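Gamma-hexachlorocyclohexane dehydrochlorinase (Novosphingobium barchaimii LL02, PDB 5KVB) probably catalyses two successive dehydrochlorinations of the pollutant gamma-hexachlorocyclohexane (lindane), giving a tetrachlorocyclohexadiene by way of pentachlorocyclohexene. Local coordinates at residues S41-D46 / W131-L136; V119-Y124 / N137-Y142. All blocks are in the same frame, centred on the assembly; numbering follows the deposited sequence.

Interaction 1: S41-D46 / W131-L136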
loop_
_atom_site.group_PDB
_atom_site.type_symbol
_atom_site.label_atom_id
_atom_site.label_comp_id
_atom_site.label_asym_id
_atom_site.label_seq_id
_atom_site.Cartn_x
_atom_site.Cartn_y
_atom_site.Cartn_z
ATOM N N SER A 41 -12.525 14.156 12.379
ATOM C CA SER A 41 -13.490 13.126 12.752
ATOM C C SER A 41 -12.893 11.894 13.441
ATOM O O SER A 41 -13.622 11.136 14.079
ATOM C CB SER A 41 -14.262 12.650 11.508
ATOM O OG SER A 41 -13.414 11.953 10.609
ATOM N N ILE A 42 -11.586 11.696 13.313
ATOM C CA ILE A 42 -10.958 10.427 13.686
ATOM C C ILE A 42 -10.332 10.392 15.088
ATOM O O ILE A 42 -9.786 9.355 15.484
ATOM C CB ILE A 42 -9.851 10.043 12.668
ATOM C CG1 ILE A 42 -8.679 11.027 12.763
ATOM C CG2 ILE A 42 -10.403 9.993 11.238
ATOM C CD1 ILE A 42 -7.596 10.859 11.673
ATOM N N TRP A 43 -10.416 11.499 15.837
ATOM C CA TRP A 43 -9.717 11.647 17.128
ATOM C C TRP A 43 -10.648 11.749 18.332
ATOM O O TRP A 43 -11.585 12.551 18.320
ATOM C CB TRP A 43 -8.846 12.914 17.144
ATOM C CG TRP A 43 -7.930 13.105 15.975
ATOM C CD1 TRP A 43 -8.203 13.809 14.836
ATOM C CD2 TRP A 43 -6.608 12.584 15.820
ATOM N NE1 TRP A 43 -7.126 13.767 13.984
ATOM C CE2 TRP A 43 -6.137 13.008 14.557
ATOM C CE3 TRP A 43 -5.779 11.794 16.621
ATOM C CZ2 TRP A 43 -4.859 12.680 14.082
ATOM C CZ3 TRP A 43 -4.511 11.466 16.151
ATOM C CH2 TRP A 43 -4.063 11.915 14.894
ATOM N N TRP A 44 -10.350 11.016 19.398
ATOM C CA TRP A 44 -10.975 11.334 20.694
ATOM C C TRP A 44 -10.485 12.711 21.149
ATOM O O TRP A 44 -9.410 13.158 20.751
ATOM C CB TRP A 44 -10.638 10.280 21.750
ATOM C CG TRP A 44 -11.247 8.936 21.489
ATOM C CD1 TRP A 44 -10.588 7.744 21.351
ATOM C CD2 TRP A 44 -12.641 8.648 21.337
ATOM N NE1 TRP A 44 -11.493 6.733 21.122
ATOM C CE2 TRP A 44 -12.760 7.260 21.105
ATOM C CE3 TRP A 44 -13.803 9.430 21.361
ATOM C CZ2 TRP A 44 -13.992 6.639 20.896
ATOM C CZ3 TRP A 44 -15.025 8.812 21.157
ATOM C CH2 TRP A 44 -15.110 7.431 20.925
ATOM N N ASP A 45 -11.263 13.386 21.990
ATOM C CA ASP A 45 -10.881 14.735 22.406
ATOM C C ASP A 45 -9.603 14.762 23.243
ATOM O O ASP A 45 -8.924 15.808 23.302
ATOM C CB ASP A 45 -12.025 15.408 23.171
ATOM C CG ASP A 45 -13.166 15.829 22.261
ATOM O OD1 ASP A 45 -12.959 15.934 21.036
ATOM O OD2 ASP A 45 -14.273 16.083 22.777
ATOM N N ASP A 46 -9.251 13.629 23.858
ATOM C CA ASP A 46 -7.998 13.529 24.602
ATOM C C ASP A 46 -6.906 12.749 23.857
ATOM O O ASP A 46 -5.889 12.386 24.438
ATOM C CB ASP A 46 -8.248 12.914 25.992
ATOM C CG ASP A 46 -8.900 11.539 25.926
ATOM O OD1 ASP A 46 -9.538 11.212 24.898
ATOM O OD2 ASP A 46 -8.774 10.777 26.914
ATOM N N TRP A 131 -14.898 3.236 17.719
ATOM C CA TRP A 131 -13.429 3.352 17.645
ATOM C C TRP A 131 -12.965 4.722 17.154
ATOM O O TRP A 131 -13.482 5.225 16.159
ATOM C CB TRP A 131 -12.839 2.290 16.693
ATOM C CG TRP A 131 -12.946 0.870 17.175
ATOM C CD1 TRP A 131 -13.895 -0.047 16.808
ATOM C CD2 TRP A 131 -12.068 0.196 18.084
ATOM N NE1 TRP A 131 -13.668 -1.243 17.442
ATOM C CE2 TRP A 131 -12.560 -1.122 18.240
ATOM C CE3 TRP A 131 -10.935 0.584 18.804
ATOM C CZ2 TRP A 131 -11.930 -2.062 19.066
ATOM C CZ3 TRP A 131 -10.310 -0.356 19.629
ATOM C CH2 TRP A 131 -10.810 -1.660 19.750
ATOM N N LYS A 132 -11.970 5.300 17.832
ATOM C CA LYS A 132 -11.237 6.473 17.327
ATOM C C LYS A 132 -9.772 6.381 17.746
ATOM O O LYS A 132 -9.412 5.579 18.633
ATOM C CB LYS A 132 -11.849 7.806 17.829
ATOM C CG LYS A 132 -13.225 8.141 17.220
ATOM C CD LYS A 132 -13.664 9.580 17.506
ATOM C CE LYS A 132 -15.079 9.826 16.977
ATOM N NZ LYS A 132 -15.441 11.275 17.013
ATOM N N PHE A 133 -8.922 7.186 17.105
ATOM C CA PHE A 133 -7.525 7.348 17.555
ATOM C C PHE A 133 -7.435 7.817 18.995
ATOM O O PHE A 133 -8.150 8.758 19.382
ATOM C CB PHE A 133 -6.780 8.404 16.738
ATOM C CG PHE A 133 -6.122 7.923 15.466
ATOM C CD1 PHE A 133 -4.788 7.516 15.459
ATOM C CD2 PHE A 133 -6.795 8.010 14.259
ATOM C CE1 PHE A 133 -4.152 7.155 14.270
ATOM C CE2 PHE A 133 -6.175 7.641 13.068
ATOM C CZ PHE A 133 -4.847 7.217 13.067
ATOM N N SER A 134 -6.533 7.207 19.755
ATOM C CA SER A 134 -6.120 7.752 21.048
ATOM C C SER A 134 -4.672 8.245 21.009
ATOM O O SER A 134 -4.300 9.112 21.798
ATOM C CB SER A 134 -6.287 6.726 22.172
ATOM O OG SER A 134 -5.651 5.501 21.871
ATOM N N LYS A 135 -3.846 7.685 20.125
ATOM C CA LYS A 135 -2.448 8.124 19.967
ATOM C C LYS A 135 -1.950 7.988 18.529
ATOM O O LYS A 135 -2.285 7.012 17.841
ATOM C CB LYS A 135 -1.494 7.304 20.846
ATOM C CG LYS A 135 -1.756 7.295 22.332
ATOM C CD LYS A 135 -0.608 6.588 23.074
ATOM C CE LYS A 135 -0.961 6.419 24.547
ATOM N NZ LYS A 135 0.168 5.832 25.324
ATOM N N LEU A 136 -1.105 8.926 18.098
ATOM C CA LEU A 136 -0.320 8.760 16.873
ATOM C C LEU A 136 1.062 9.337 17.101
ATOM O O LEU A 136 1.201 10.455 17.610
ATOM C CB LEU A 136 -0.985 9.433 15.669
ATOM C CG LEU A 136 -0.200 9.391 14.339
ATOM C CD1 LEU A 136 0.097 7.955 13.863
ATOM C CD2 LEU A 136 -0.930 10.163 13.255
HETATM O O HOH W 1 -13.467 13.387 16.474
#

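Interaction 2: V119-Y124 / N137-Y142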
loop_
_atom_site.group_PDB
_atom_site.type_symbol
_atom_site.label_atom_id
_atom_site.label_comp_id
_atom_site.label_asym_id
_atom_site.label_seq_id
_atom_site.Cartn_x
_atom_site.Cartn_y
_atom_site.Cartn_z
ATOM N N VAL A 119 7.693 5.742 9.928
ATOM C CA VAL A 119 6.928 4.729 10.633
ATOM C C VAL A 119 5.905 5.424 11.514
ATOM O O VAL A 119 6.251 6.319 12.286
ATOM C CB VAL A 119 7.838 3.819 11.474
ATOM C CG1 VAL A 119 7.016 2.962 12.429
ATOM C CG2 VAL A 119 8.693 2.943 10.555
ATOM N N TYR A 120 4.641 5.038 11.354
ATOM C CA TYR A 120 3.549 5.555 12.179
ATOM C C TYR A 120 3.163 4.522 13.231
ATOM O O TYR A 120 2.801 3.384 12.891
ATOM C CB TYR A 120 2.309 5.896 11.334
ATOM C CG TYR A 120 2.372 7.161 10.497
ATOM C CD1 TYR A 120 3.580 7.784 10.202
ATOM C CD2 TYR A 120 1.198 7.731 10.002
ATOM C CE1 TYR A 120 3.615 8.952 9.416
ATOM C CE2 TYR A 120 1.224 8.890 9.236
ATOM C CZ TYR A 120 2.430 9.488 8.947
ATOM O OH TYR A 120 2.453 10.631 8.175
ATOM N N THR A 121 3.249 4.906 14.502
ATOM C CA THR A 121 2.898 4.045 15.627
ATOM C C THR A 121 1.630 4.613 16.272
ATOM O O THR A 121 1.626 5.762 16.731
ATOM C CB THR A 121 4.043 3.970 16.654
ATOM O OG1 THR A 121 5.252 3.561 15.993
ATOM C CG2 THR A 121 3.737 2.965 17.721
ATOM N N SER A 122 0.548 3.840 16.262
ATOM C CA SER A 122 -0.775 4.368 16.609
ATOM C C SER A 122 -1.453 3.560 17.717
ATOM O O SER A 122 -1.102 2.412 17.954
ATOM C CB SER A 122 -1.657 4.411 15.353
ATOM O OG SER A 122 -1.717 3.141 14.722
ATOM N N GLU A 123 -2.424 4.180 18.394
ATOM C CA GLU A 123 -3.273 3.502 19.360
ATOM C C GLU A 123 -4.705 3.954 19.109
ATOM O O GLU A 123 -4.956 5.124 18.784
ATOM C CB GLU A 123 -2.868 3.816 20.812
ATOM C CG GLU A 123 -3.637 3.007 21.864
ATOM C CD GLU A 123 -3.465 3.557 23.282
ATOM O OE1 GLU A 123 -2.523 3.118 23.985
ATOM O OE2 GLU A 123 -4.278 4.418 23.699
ATOM N N TYR A 124 -5.630 3.014 19.279
ATOM C CA TYR A 124 -7.064 3.255 19.098
ATOM C C TYR A 124 -7.803 2.741 20.318
ATOM O O TYR A 124 -7.443 1.703 20.872
ATOM C CB TYR A 124 -7.580 2.559 17.830
ATOM C CG TYR A 124 -6.695 2.819 16.632
ATOM C CD1 TYR A 124 -5.577 2.029 16.391
ATOM C CD2 TYR A 124 -6.959 3.881 15.767
ATOM C CE1 TYR A 124 -4.741 2.291 15.311
ATOM C CE2 TYR A 124 -6.125 4.150 14.679
ATOM C CZ TYR A 124 -5.031 3.340 14.464
ATOM O OH TYR A 124 -4.185 3.592 13.412
ATOM N N ASN A 137 2.068 8.550 16.735
ATOM C CA ASN A 137 3.464 8.940 16.820
ATOM C C ASN A 137 4.063 8.749 15.436
ATOM O O ASN A 137 3.968 7.671 14.864
ATOM C CB ASN A 137 4.183 8.091 17.877
ATOM C CG ASN A 137 5.627 8.482 18.079
ATOM O OD1 ASN A 137 5.961 9.173 19.049
ATOM N ND2 ASN A 137 6.496 8.030 17.182
ATOM N N GLY A 138 4.644 9.804 14.876
ATOM C CA GLY A 138 5.304 9.703 13.588
ATOM C C GLY A 138 6.802 9.893 13.740
ATOM O O GLY A 138 7.242 10.861 14.367
ATOM N N ARG A 139 7.572 8.960 13.184
ATOM C CA ARG A 139 9.032 9.024 13.167
ATOM C C ARG A 139 9.573 8.873 11.742
ATOM O O ARG A 139 9.190 7.954 11.015
ATOM C CB ARG A 139 9.621 7.943 14.080
ATOM C CG ARG A 139 11.110 7.707 13.886
ATOM C CD ARG A 139 11.704 6.936 15.058
ATOM N NE ARG A 139 10.694 6.133 15.736
ATOM C CZ ARG A 139 10.440 4.857 15.463
ATOM N NH1 ARG A 139 11.129 4.222 14.524
ATOM N NH2 ARG A 139 9.493 4.216 16.135
ATOM N N MET A 140 10.458 9.779 11.337
ATOM C CA MET A 140 11.034 9.733 9.996
ATOM C C MET A 140 12.385 9.032 10.001
ATOM O O MET A 140 13.323 9.482 10.675
ATOM C CB MET A 140 11.183 11.148 9.423
ATOM C CG MET A 140 9.864 11.885 9.304
ATOM S SD MET A 140 10.046 13.550 8.629
ATOM C CE MET A 140 8.346 14.102 8.580
ATOM N N ASN A 141 12.487 7.938 9.249
ATOM C CA ASN A 141 13.748 7.222 9.093
ATOM C C ASN A 141 14.584 7.735 7.923
ATOM O O ASN A 141 15.816 7.800 8.023
ATOM C CB ASN A 141 13.493 5.718 8.930
ATOM C CG ASN A 141 12.928 5.090 10.187
ATOM O OD1 ASN A 141 13.340 5.422 11.301
ATOM N ND2 ASN A 141 11.975 4.180 10.019
ATOM N N TYR A 142 13.927 8.094 6.819
ATOM C CA TYR A 142 14.570 8.816 5.708
ATOM C C TYR A 142 13.915 10.185 5.540
ATOM O O TYR A 142 12.691 10.294 5.506
ATOM C CB TYR A 142 14.439 8.080 4.361
ATOM C CG TYR A 142 15.055 6.710 4.198
ATOM C CD1 TYR A 142 16.123 6.291 4.982
ATOM C CD2 TYR A 142 14.586 5.845 3.204
ATOM C CE1 TYR A 142 16.686 5.044 4.795
ATOM C CE2 TYR A 142 15.134 4.606 3.015
ATOM C CZ TYR A 142 16.190 4.203 3.809
ATOM O OH TYR A 142 16.761 2.961 3.634
HETATM O O HOH W 2 6.570 5.856 15.238
#

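Interaction 1: S41-D46 / W131-L136
Lys132 lays its CB over one face of the Trp44 indole, 3.5 Å from the centroid of the five-membered ring and close to its normal, a CH-pi contact. With CG beside the backbone N (chi1 -70°) and the chain extended beyond, the lysine crosses the indole at about a right angle, and CD passes near CE3 and CZ3. A lysine suits this place because its methylenes meet the ring while its ammonium reaches polar partners. Lys132 NZ donates to a water at 2.9 Å, and this water in turn bonds to Trp43 O; a second, weak bond runs from NZ to Ser41 O at 3.5 Å. Two backbone bonds knit the segments: Phe133 N to Ile42 O at 2.8 Å, and Trp44 N to Phe133 O at 3.2 Å, the latter nearly straight at 171°. They make Trp43 and Phe133 a parallel bridge, by which the short strand 43-44 joins strand 130-145 in the curved sheet of this SnoaL-like (NTF2 clan) fold. The side chains of that pair share one face of the sheet. Their rings meet obliquely, planes at 33°, and Trp43 CE3 lies 3.5 Å from Phe133 CB. Leu136 CD2 touches the edge of the indole, 3.9 Å from Trp43 CH2, while Ile42 runs beside Phe133 and sets CD1 against CE2. Large apolar residues fit here, since helix 10-33 packs on Ile42 through Leu23 and Gln27, and helix 59-71 packs on Trp43 through Pro60 and Ala63. Further out, strand 113-127 gives Trp44 two more partners: NE1 hydrogen-bonds to Glu125 O, and Arg127 makes a cation-pi contact with the indole. An alanine here would probably leave the Lys132 methylenes without their aromatic cover and Glu125 O without its indole donor.

Interaction 2: V119-Y124 / N137-Y142
The Tyr120 ring meets Gly138 obliquely, CD1 lying 4.3 Å from Gly138 CA, where the glycine offers only backbone. The Tyr120 side chain also touches Leu136, Val101 and, from helix 10-33, Tyr24 and Gln27. Of the other flat groups, the Asn141 amide brings ND2 to 3.5 Å from Val119 CG2, their side chains crossing obliquely, and the Arg139 guanidinium only approaches Thr121 OG1, obliquely and at 4.3 Å from NH2. The strands carrying these groups pair as the arms of a beta hairpin. Val119 with Arg139 and Thr121 with Asn137 are hydrogen-bonded pairs, each joined by two N-H to O bonds, and Tyr120 with Gly138 is the non-hydrogen-bonded pair between, where Tyr120 CA makes a CA-H to O contact of 3.4 Å with Asn137 O. On the face bearing Val119, Thr121, Asn137 and Arg139, one water donates to Val119 O (3.0 Å), accepts from Asn137 ND2 (2.9 Å) and bonds to Thr121 OG1 (2.8 Å). A threonine and an asparagine suit these facing positions, since each carries a polar group short enough to reach the same water. The chemistry is thus two-sided: on one face polar groups share a water, and Val119 there packs on Lys33 of the second subunit; on the other, Tyr120 lies about 3 Å, side chain to side chain, from His80, the probable proton acceptor, consistent with its lining the active site.

From the N terminus, the chain leaves helix 36-40 into segment 41-46, which waits for a partner far ahead: interaction 1 closes a loop of 84 residues when strand 130-145 arrives. Within that loop lies segment 119-124, whose own partner, 137-142, comes only after 131-136. The two closures therefore cross. Interaction 2 is the short closure, joining the two arms of the hairpin formed by strands 113-127 and 130-145, whereas interaction 1 brings strand 43-44 to the final strand. They meet at the bulge where Ser134 and Lys135 both face Glu123: Ser134 OG and Lys135 O probably hydrogen-bond to that glutamate's side chain and backbone N respectively.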